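Local structure of importin subunit beta-1 (Saccharomyces cerevisiae, 5OWU) at residues I622-E634 against F662-R676. The protein carries proteins into the nucleus together with importin alpha, the adaptor that recognises the classical nuclear localization signal of the cargo. Residues are numbered along the deposited sequence; the frame is centred on the assembly and turned at random.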
ATOM      1  N   ILE A 622      16.804 -19.796  13.024  1.00 32.52           N
ATOM      2  CA  ILE A 622      17.374 -21.083  12.635  1.00 30.56           C
ATOM      3  C   ILE A 622      17.970 -20.979  11.241  1.00 27.72           C
ATOM      4  O   ILE A 622      19.072 -21.469  10.978  1.00 29.72           O
ATOM      5  CB  ILE A 622      16.306 -22.189  12.716  1.00 30.32           C
ATOM      6  CG1 ILE A 622      15.919 -22.434  14.181  1.00 34.38           C
ATOM      7  CG2 ILE A 622      16.807 -23.473  12.055  1.00 32.84           C
ATOM      8  CD1 ILE A 622      14.791 -23.412  14.365  1.00 30.76           C
ATOM      9  N   SER A 623      17.257 -20.321  10.330  1.00 30.95           N
ATOM     10  CA  SER A 623      17.775 -20.129   8.983  1.00 30.51           C
ATOM     11  C   SER A 623      19.086 -19.359   9.005  1.00 33.13           C
ATOM     12  O   SER A 623      20.036 -19.729   8.307  1.00 28.99           O
ATOM     13  CB  SER A 623      16.742 -19.405   8.124  1.00 32.42           C
ATOM     14  OG  SER A 623      15.554 -20.166   8.029  1.00 40.19           O
ATOM     15  N   ALA A 624      19.163 -18.284   9.801  1.00 30.67           N
ATOM     16  CA  ALA A 624      20.419 -17.544   9.896  1.00 34.24           C
ATOM     17  C   ALA A 624      21.542 -18.433  10.419  1.00 24.98           C
ATOM     18  O   ALA A 624      22.664 -18.407   9.896  1.00 32.01           O
ATOM     19  CB  ALA A 624      20.246 -16.321  10.798  1.00 33.37           C
ATOM     20  N   LEU A 625      21.263 -19.220  11.459  1.00 29.33           N
ATOM     21  CA  LEU A 625      22.281 -20.124  11.988  1.00 32.85           C
ATOM     22  C   LEU A 625      22.734 -21.135  10.934  1.00 34.65           C
ATOM     23  O   LEU A 625      23.933 -21.391  10.789  1.00 34.17           O
ATOM     24  CB  LEU A 625      21.755 -20.838  13.233  1.00 34.81           C
ATOM     25  CG  LEU A 625      22.776 -21.679  14.003  1.00 45.12           C
ATOM     26  CD1 LEU A 625      23.930 -20.831  14.454  1.00 49.50           C
ATOM     27  CD2 LEU A 625      22.142 -22.361  15.201  1.00 48.00           C
ATOM     28  N   ALA A 626      21.796 -21.718  10.189  1.00 33.69           N
ATOM     29  CA  ALA A 626      22.165 -22.634   9.107  1.00 31.27           C
ATOM     30  C   ALA A 626      23.059 -21.945   8.082  1.00 40.44           C
ATOM     31  O   ALA A 626      24.110 -22.475   7.697  1.00 49.03           O
ATOM     32  CB  ALA A 626      20.907 -23.181   8.432  1.00 33.94           C
ATOM     33  N   ALA A 627      22.656 -20.755   7.632  1.00 36.91           N
ATOM     34  CA  ALA A 627      23.468 -20.010   6.677  1.00 37.66           C
ATOM     35  C   ALA A 627      24.878 -19.787   7.209  1.00 39.78           C
ATOM     36  O   ALA A 627      25.855 -19.891   6.459  1.00 42.18           O
ATOM     37  CB  ALA A 627      22.803 -18.671   6.349  1.00 38.95           C
ATOM     38  N   SER A 628      25.008 -19.505   8.505  1.00 34.08           N
ATOM     39  CA  SER A 628      26.322 -19.198   9.063  1.00 39.92           C
ATOM     40  C   SER A 628      27.170 -20.450   9.281  1.00 43.31           C
ATOM     41  O   SER A 628      28.389 -20.413   9.087  1.00 44.72           O
ATOM     42  CB  SER A 628      26.157 -18.431  10.374  1.00 50.31           C
ATOM     43  OG  SER A 628      25.644 -17.134  10.108  1.00 64.36           O
ATOM     44  N   LEU A 629      26.557 -21.563   9.685  1.00 36.15           N
ATOM     45  CA  LEU A 629      27.314 -22.776   9.971  1.00 41.37           C
ATOM     46  C   LEU A 629      27.644 -23.579   8.724  1.00 45.24           C
ATOM     47  O   LEU A 629      28.594 -24.368   8.749  1.00 44.31           O
ATOM     48  CB  LEU A 629      26.545 -23.677  10.940  1.00 41.47           C
ATOM     49  CG  LEU A 629      26.340 -23.168  12.365  1.00 53.49           C
ATOM     50  CD1 LEU A 629      25.625 -24.230  13.177  1.00 48.97           C
ATOM     51  CD2 LEU A 629      27.660 -22.800  13.017  1.00 51.31           C
ATOM     52  N   GLY A 630      26.884 -23.415   7.650  1.00 35.77           N
ATOM     53  CA  GLY A 630      27.127 -24.231   6.472  1.00 46.60           C
ATOM     54  C   GLY A 630      26.959 -25.698   6.803  1.00 34.16           C
ATOM     55  O   GLY A 630      25.977 -26.108   7.435  1.00 37.64           O
ATOM     56  N   LYS A 631      27.935 -26.510   6.386  1.00 50.45           N
ATOM     57  CA  LYS A 631      27.875 -27.944   6.645  1.00 45.00           C
ATOM     58  C   LYS A 631      27.804 -28.253   8.132  1.00 51.42           C
ATOM     59  O   LYS A 631      27.307 -29.322   8.508  1.00 40.73           O
ATOM     60  CB  LYS A 631      29.086 -28.642   6.027  1.00 43.93           C
ATOM     61  CG  LYS A 631      29.019 -28.764   4.509  1.00 47.93           C
ATOM     62  CD  LYS A 631      30.386 -29.072   3.920  1.00 68.07           C
ATOM     63  CE  LYS A 631      30.333 -29.179   2.404  1.00 70.71           C
ATOM     64  NZ  LYS A 631      31.697 -29.289   1.811  1.00 78.52           N
ATOM     65  N   GLY A 632      28.280 -27.343   8.982  1.00 52.77           N
ATOM     66  CA  GLY A 632      28.174 -27.525  10.417  1.00 40.55           C
ATOM     67  C   GLY A 632      26.753 -27.600  10.928  1.00 45.05           C
ATOM     68  O   GLY A 632      26.553 -27.978  12.088  1.00 43.38           O
ATOM     69  N   PHE A 633      25.765 -27.252  10.100  1.00 41.81           N
ATOM     70  CA  PHE A 633      24.371 -27.342  10.517  1.00 38.31           C
ATOM     71  C   PHE A 633      23.802 -28.746  10.359  1.00 41.01           C
ATOM     72  O   PHE A 633      22.739 -29.039  10.917  1.00 40.12           O
ATOM     73  CB  PHE A 633      23.519 -26.357   9.714  1.00 40.28           C
ATOM     74  CG  PHE A 633      22.130 -26.187  10.256  1.00 36.47           C
ATOM     75  CD1 PHE A 633      21.881 -25.306  11.293  1.00 41.91           C
ATOM     76  CD2 PHE A 633      21.077 -26.910   9.735  1.00 33.86           C
ATOM     77  CE1 PHE A 633      20.608 -25.152  11.792  1.00 34.88           C
ATOM     78  CE2 PHE A 633      19.802 -26.763  10.233  1.00 39.50           C
ATOM     79  CZ  PHE A 633      19.566 -25.884  11.262  1.00 41.26           C
ATOM     80  N   GLU A 634      24.484 -29.623   9.623  1.00 44.17           N
ATOM     81  CA  GLU A 634      23.893 -30.917   9.299  1.00 49.55           C
ATOM     82  C   GLU A 634      23.507 -31.697  10.550  1.00 44.37           C
ATOM     83  O   GLU A 634      22.498 -32.408  10.540  1.00 49.72           O
ATOM     84  CB  GLU A 634      24.854 -31.716   8.422  1.00 46.32           C
ATOM     85  CG  GLU A 634      24.862 -31.226   6.990  1.00 55.10           C
ATOM     86  CD  GLU A 634      26.038 -31.740   6.191  1.00 59.23           C
ATOM     87  OE1 GLU A 634      26.588 -32.801   6.546  1.00 64.58           O
ATOM     88  OE2 GLU A 634      26.411 -31.072   5.205  1.00 48.06           O
ATOM     89  N   PHE A 662      14.215 -21.037   4.734  1.00 30.14           N
ATOM     90  CA  PHE A 662      15.218 -21.982   5.211  1.00 28.84           C
ATOM     91  C   PHE A 662      15.787 -22.790   4.055  1.00 30.47           C
ATOM     92  O   PHE A 662      17.010 -22.951   3.932  1.00 32.19           O
ATOM     93  CB  PHE A 662      14.616 -22.920   6.255  1.00 28.22           C
ATOM     94  CG  PHE A 662      15.570 -23.982   6.729  1.00 30.32           C
ATOM     95  CD1 PHE A 662      16.476 -23.715   7.738  1.00 33.59           C
ATOM     96  CD2 PHE A 662      15.564 -25.241   6.159  1.00 23.75           C
ATOM     97  CE1 PHE A 662      17.358 -24.688   8.177  1.00 38.61           C
ATOM     98  CE2 PHE A 662      16.446 -26.218   6.590  1.00 34.66           C
ATOM     99  CZ  PHE A 662      17.344 -25.940   7.601  1.00 37.09           C
ATOM    100  N   ILE A 663      14.912 -23.317   3.194  1.00 30.81           N
ATOM    101  CA  ILE A 663      15.406 -24.053   2.030  1.00 27.13           C
ATOM    102  C   ILE A 663      16.337 -23.167   1.206  1.00 30.00           C
ATOM    103  O   ILE A 663      17.416 -23.598   0.780  1.00 27.88           O
ATOM    104  CB  ILE A 663      14.234 -24.592   1.189  1.00 26.56           C
ATOM    105  CG1 ILE A 663      13.363 -25.523   2.029  1.00 33.88           C
ATOM    106  CG2 ILE A 663      14.762 -25.347  -0.040  1.00 30.43           C
ATOM    107  CD1 ILE A 663      12.080 -25.958   1.344  1.00 38.31           C
ATOM    108  N   ALA A 664      15.943 -21.907   0.986  1.00 28.81           N
ATOM    109  CA  ALA A 664      16.795 -20.981   0.246  1.00 32.08           C
ATOM    110  C   ALA A 664      18.163 -20.853   0.898  1.00 33.55           C
ATOM    111  O   ALA A 664      19.190 -20.872   0.210  1.00 29.38           O
ATOM    112  CB  ALA A 664      16.128 -19.607   0.149  1.00 27.20           C
ATOM    113  N   ASP A 665      18.201 -20.731   2.226  1.00 34.38           N
ATOM    114  CA  ASP A 665      19.483 -20.579   2.908  1.00 30.87           C
ATOM    115  C   ASP A 665      20.347 -21.828   2.768  1.00 32.91           C
ATOM    116  O   ASP A 665      21.527 -21.732   2.410  1.00 30.76           O
ATOM    117  CB  ASP A 665      19.264 -20.242   4.381  1.00 27.06           C
ATOM    118  CG  ASP A 665      19.109 -18.760   4.612  1.00 40.34           C
ATOM    119  OD1 ASP A 665      19.907 -17.996   4.027  1.00 42.61           O
ATOM    120  OD2 ASP A 665      18.186 -18.356   5.355  1.00 37.05           O
ATOM    121  N   ILE A 666      19.789 -23.012   3.037  1.00 31.84           N
ATOM    122  CA  ILE A 666      20.648 -24.196   3.037  1.00 33.07           C
ATOM    123  C   ILE A 666      21.086 -24.549   1.621  1.00 40.83           C
ATOM    124  O   ILE A 666      22.162 -25.127   1.427  1.00 37.36           O
ATOM    125  CB  ILE A 666      19.976 -25.402   3.728  1.00 34.87           C
ATOM    126  CG1 ILE A 666      18.690 -25.819   3.019  1.00 35.63           C
ATOM    127  CG2 ILE A 666      19.705 -25.099   5.201  1.00 41.99           C
ATOM    128  CD1 ILE A 666      18.260 -27.225   3.359  1.00 38.56           C
ATOM    129  N   SER A 667      20.283 -24.216   0.609  1.00 32.91           N
ATOM    130  CA  SER A 667      20.735 -24.452  -0.758  1.00 28.82           C
ATOM    131  C   SER A 667      22.038 -23.714  -1.040  1.00 35.95           C
ATOM    132  O   SER A 667      22.877 -24.207  -1.799  1.00 51.67           O
ATOM    133  CB  SER A 667      19.655 -24.034  -1.754  1.00 32.21           C
ATOM    134  OG  SER A 667      19.684 -22.638  -1.989  1.00 34.86           O
ATOM    135  N   ASN A 668      22.229 -22.543  -0.436  1.00 41.33           N
ATOM    136  CA  ASN A 668      23.459 -21.779  -0.609  1.00 46.71           C
ATOM    137  C   ASN A 668      24.548 -22.201   0.374  1.00 56.13           C
ATOM    138  O   ASN A 668      25.723 -22.282  -0.003  1.00 69.83           O
ATOM    139  CB  ASN A 668      23.171 -20.283  -0.454  1.00 49.15           C
ATOM    140  CG  ASN A 668      22.134 -19.775  -1.453  1.00 59.17           C
ATOM    141  OD1 ASN A 668      22.270 -19.970  -2.663  1.00 54.77           O
ATOM    142  ND2 ASN A 668      21.089 -19.126  -0.946  1.00 56.55           N
ATOM    143  N   SER A 669      24.183 -22.489   1.624  1.00 37.93           N
ATOM    144  CA  SER A 669      25.171 -22.749   2.668  1.00 45.96           C
ATOM    145  C   SER A 669      25.694 -24.185   2.674  1.00 46.12           C
ATOM    146  O   SER A 669      26.784 -24.426   3.206  1.00 39.99           O
ATOM    147  CB  SER A 669      24.573 -22.432   4.042  1.00 36.79           C
ATOM    148  OG  SER A 669      23.564 -23.370   4.384  1.00 37.76           O
ATOM    149  N   LEU A 670      24.954 -25.147   2.125  1.00 45.44           N
ATOM    150  CA  LEU A 670      25.400 -26.536   2.150  1.00 43.46           C
ATOM    151  C   LEU A 670      26.276 -26.906   0.961  1.00 47.29           C
ATOM    152  O   LEU A 670      26.914 -27.967   0.989  1.00 54.65           O
ATOM    153  CB  LEU A 670      24.198 -27.485   2.209  1.00 47.96           C
ATOM    154  CG  LEU A 670      23.399 -27.502   3.514  1.00 43.09           C
ATOM    155  CD1 LEU A 670      22.300 -28.521   3.424  1.00 40.33           C
ATOM    156  CD2 LEU A 670      24.271 -27.802   4.722  1.00 50.48           C
ATOM    157  N   GLU A 671      26.335 -26.063  -0.067  1.00 37.44           N
ATOM    158  CA  GLU A 671      27.159 -26.313  -1.258  1.00 58.22           C
ATOM    159  C   GLU A 671      26.867 -27.735  -1.745  1.00 57.78           C
ATOM    160  O   GLU A 671      25.690 -28.100  -1.880  1.00 51.60           O
ATOM    161  CB  GLU A 671      28.620 -26.020  -0.927  1.00 66.28           C
ATOM    162  CG  GLU A 671      28.861 -24.631  -0.361  1.00 76.71           C
ATOM    163  CD  GLU A 671      30.325 -24.232  -0.383  1.00 86.00           C
ATOM    164  OE1 GLU A 671      30.984 -24.422  -1.428  1.00 92.41           O
ATOM    165  OE2 GLU A 671      30.817 -23.729   0.648  1.00 87.61           O
ATOM    166  N   GLU A 672      27.886 -28.563  -1.991  1.00 69.30           N
ATOM    167  CA  GLU A 672      27.677 -29.884  -2.583  1.00 73.17           C
ATOM    168  C   GLU A 672      26.658 -30.698  -1.795  1.00 61.89           C
ATOM    169  O   GLU A 672      25.800 -31.384  -2.375  1.00 60.42           O
ATOM    170  CB  GLU A 672      29.008 -30.645  -2.656  1.00 72.49           C
ATOM    171  CG  GLU A 672      30.193 -29.832  -3.183  1.00 81.80           C
ATOM    172  CD  GLU A 672      30.973 -29.107  -2.086  1.00 86.78           C
ATOM    173  OE1 GLU A 672      30.653 -29.295  -0.890  1.00 81.71           O
ATOM    174  OE2 GLU A 672      31.902 -28.342  -2.423  1.00 89.26           O
ATOM    175  N   ASP A 673      26.722 -30.610  -0.466  1.00 46.35           N
ATOM    176  CA  ASP A 673      25.854 -31.408   0.384  1.00 45.83           C
ATOM    177  C   ASP A 673      24.371 -31.108   0.194  1.00 33.87           C
ATOM    178  O   ASP A 673      23.550 -31.884   0.688  1.00 42.23           O
ATOM    179  CB  ASP A 673      26.237 -31.209   1.852  1.00 55.97           C
ATOM    180  CG  ASP A 673      27.556 -31.886   2.216  1.00 59.90           C
ATOM    181  OD1 ASP A 673      28.320 -32.248   1.294  1.00 52.58           O
ATOM    182  OD2 ASP A 673      27.832 -32.047   3.424  1.00 42.48           O
ATOM    183  N   PHE A 674      23.989 -30.034  -0.507  1.00 36.48           N
ATOM    184  CA  PHE A 674      22.556 -29.811  -0.698  1.00 38.41           C
ATOM    185  C   PHE A 674      21.952 -30.814  -1.677  1.00 37.68           C
ATOM    186  O   PHE A 674      20.761 -31.138  -1.574  1.00 34.29           O
ATOM    187  CB  PHE A 674      22.255 -28.401  -1.198  1.00 29.53           C
ATOM    188  CG  PHE A 674      20.783 -28.138  -1.340  1.00 27.99           C
ATOM    189  CD1 PHE A 674      19.985 -27.973  -0.215  1.00 31.68           C
ATOM    190  CD2 PHE A 674      20.186 -28.101  -2.585  1.00 36.99           C
ATOM    191  CE1 PHE A 674      18.624 -27.754  -0.333  1.00 29.47           C
ATOM    192  CE2 PHE A 674      18.819 -27.887  -2.714  1.00 33.66           C
ATOM    193  CZ  PHE A 674      18.039 -27.711  -1.582  1.00 27.01           C
ATOM    194  N   ARG A 675      22.746 -31.317  -2.628  1.00 38.93           N
ATOM    195  CA  ARG A 675      22.178 -32.172  -3.669  1.00 33.40           C
ATOM    196  C   ARG A 675      21.421 -33.357  -3.074  1.00 37.39           C
ATOM    197  O   ARG A 675      20.314 -33.687  -3.523  1.00 36.86           O
ATOM    198  CB  ARG A 675      23.294 -32.624  -4.605  1.00 33.90           C
ATOM    199  CG  ARG A 675      23.786 -31.487  -5.502  1.00 39.98           C
ATOM    200  CD  ARG A 675      25.098 -31.800  -6.208  1.00 42.43           C
ATOM    201  NE  ARG A 675      24.931 -32.786  -7.270  1.00 58.21           N
ATOM    202  CZ  ARG A 675      25.913 -33.205  -8.066  1.00 62.13           C
ATOM    203  NH1 ARG A 675      27.142 -32.722  -7.927  1.00 64.72           N
ATOM    204  NH2 ARG A 675      25.668 -34.108  -9.005  1.00 45.81           N
ATOM    205  N   ARG A 676      21.964 -33.959  -2.014  1.00 27.65           N
ATOM    206  CA  ARG A 676      21.362 -35.155  -1.430  1.00 41.66           C
ATOM    207  C   ARG A 676      19.968 -34.901  -0.856  1.00 40.31           C
ATOM    208  O   ARG A 676      19.237 -35.864  -0.602  1.00 36.70           O
ATOM    209  CB  ARG A 676      22.282 -35.730  -0.343  1.00 47.28           C
ATOM    210  CG  ARG A 676      22.369 -34.919   0.954  1.00 54.67           C
ATOM    211  CD  ARG A 676      23.106 -35.690   2.062  1.00 53.59           C
ATOM    212  NE  ARG A 676      24.558 -35.687   1.881  1.00 64.40           N
ATOM    213  CZ  ARG A 676      25.447 -35.175   2.735  1.00 72.33           C
ATOM    214  NH1 ARG A 676      25.067 -34.616   3.878  1.00 70.80           N
ATOM    215  NH2 ARG A 676      26.740 -35.234   2.446  1.00 75.86           N
TER
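With CG anti to the backbone N in both F633 (chi1 -169°) and F662 (chi1 176°), the two side chains come from opposite directions and their rings meet obliquely, F633 CE2 lying 3.7 Å from F662 CZ at the edge of the F662 ring. A626 CB sits over the centre of the F633 ring, and I666 CG2, 3.9 Å from A626 CB, rests on a face of F662. This apolar seam joins helices 622-629 and 662-669, whose axes run almost parallel and come within 8.5 Å, as the second helices of HEAT repeats 14 and 15 stacked in the solenoid. Just past helix 622-629, G630, with positive phi, brings its CA to 3.3 Å from S669 O. Beyond, the extended K631 chain crosses D673 and sets NZ 2.9 Å from E672 OE1 in a salt bridge, although E672 is poorly ordered. E634 OE1 meets the guanidinium edge of R676 at NH1 (3.6 Å), while E634 OE2 lies only 2.5 Å from D673 OD2. A glutamine in place of E634 would probably deprive R676 of one carboxylate partner and weaken this link. So close an oxygen pair suggests that one of the two acids holds a proton, with R676, also salt-bridged to D673, probably offsetting the remaining charge.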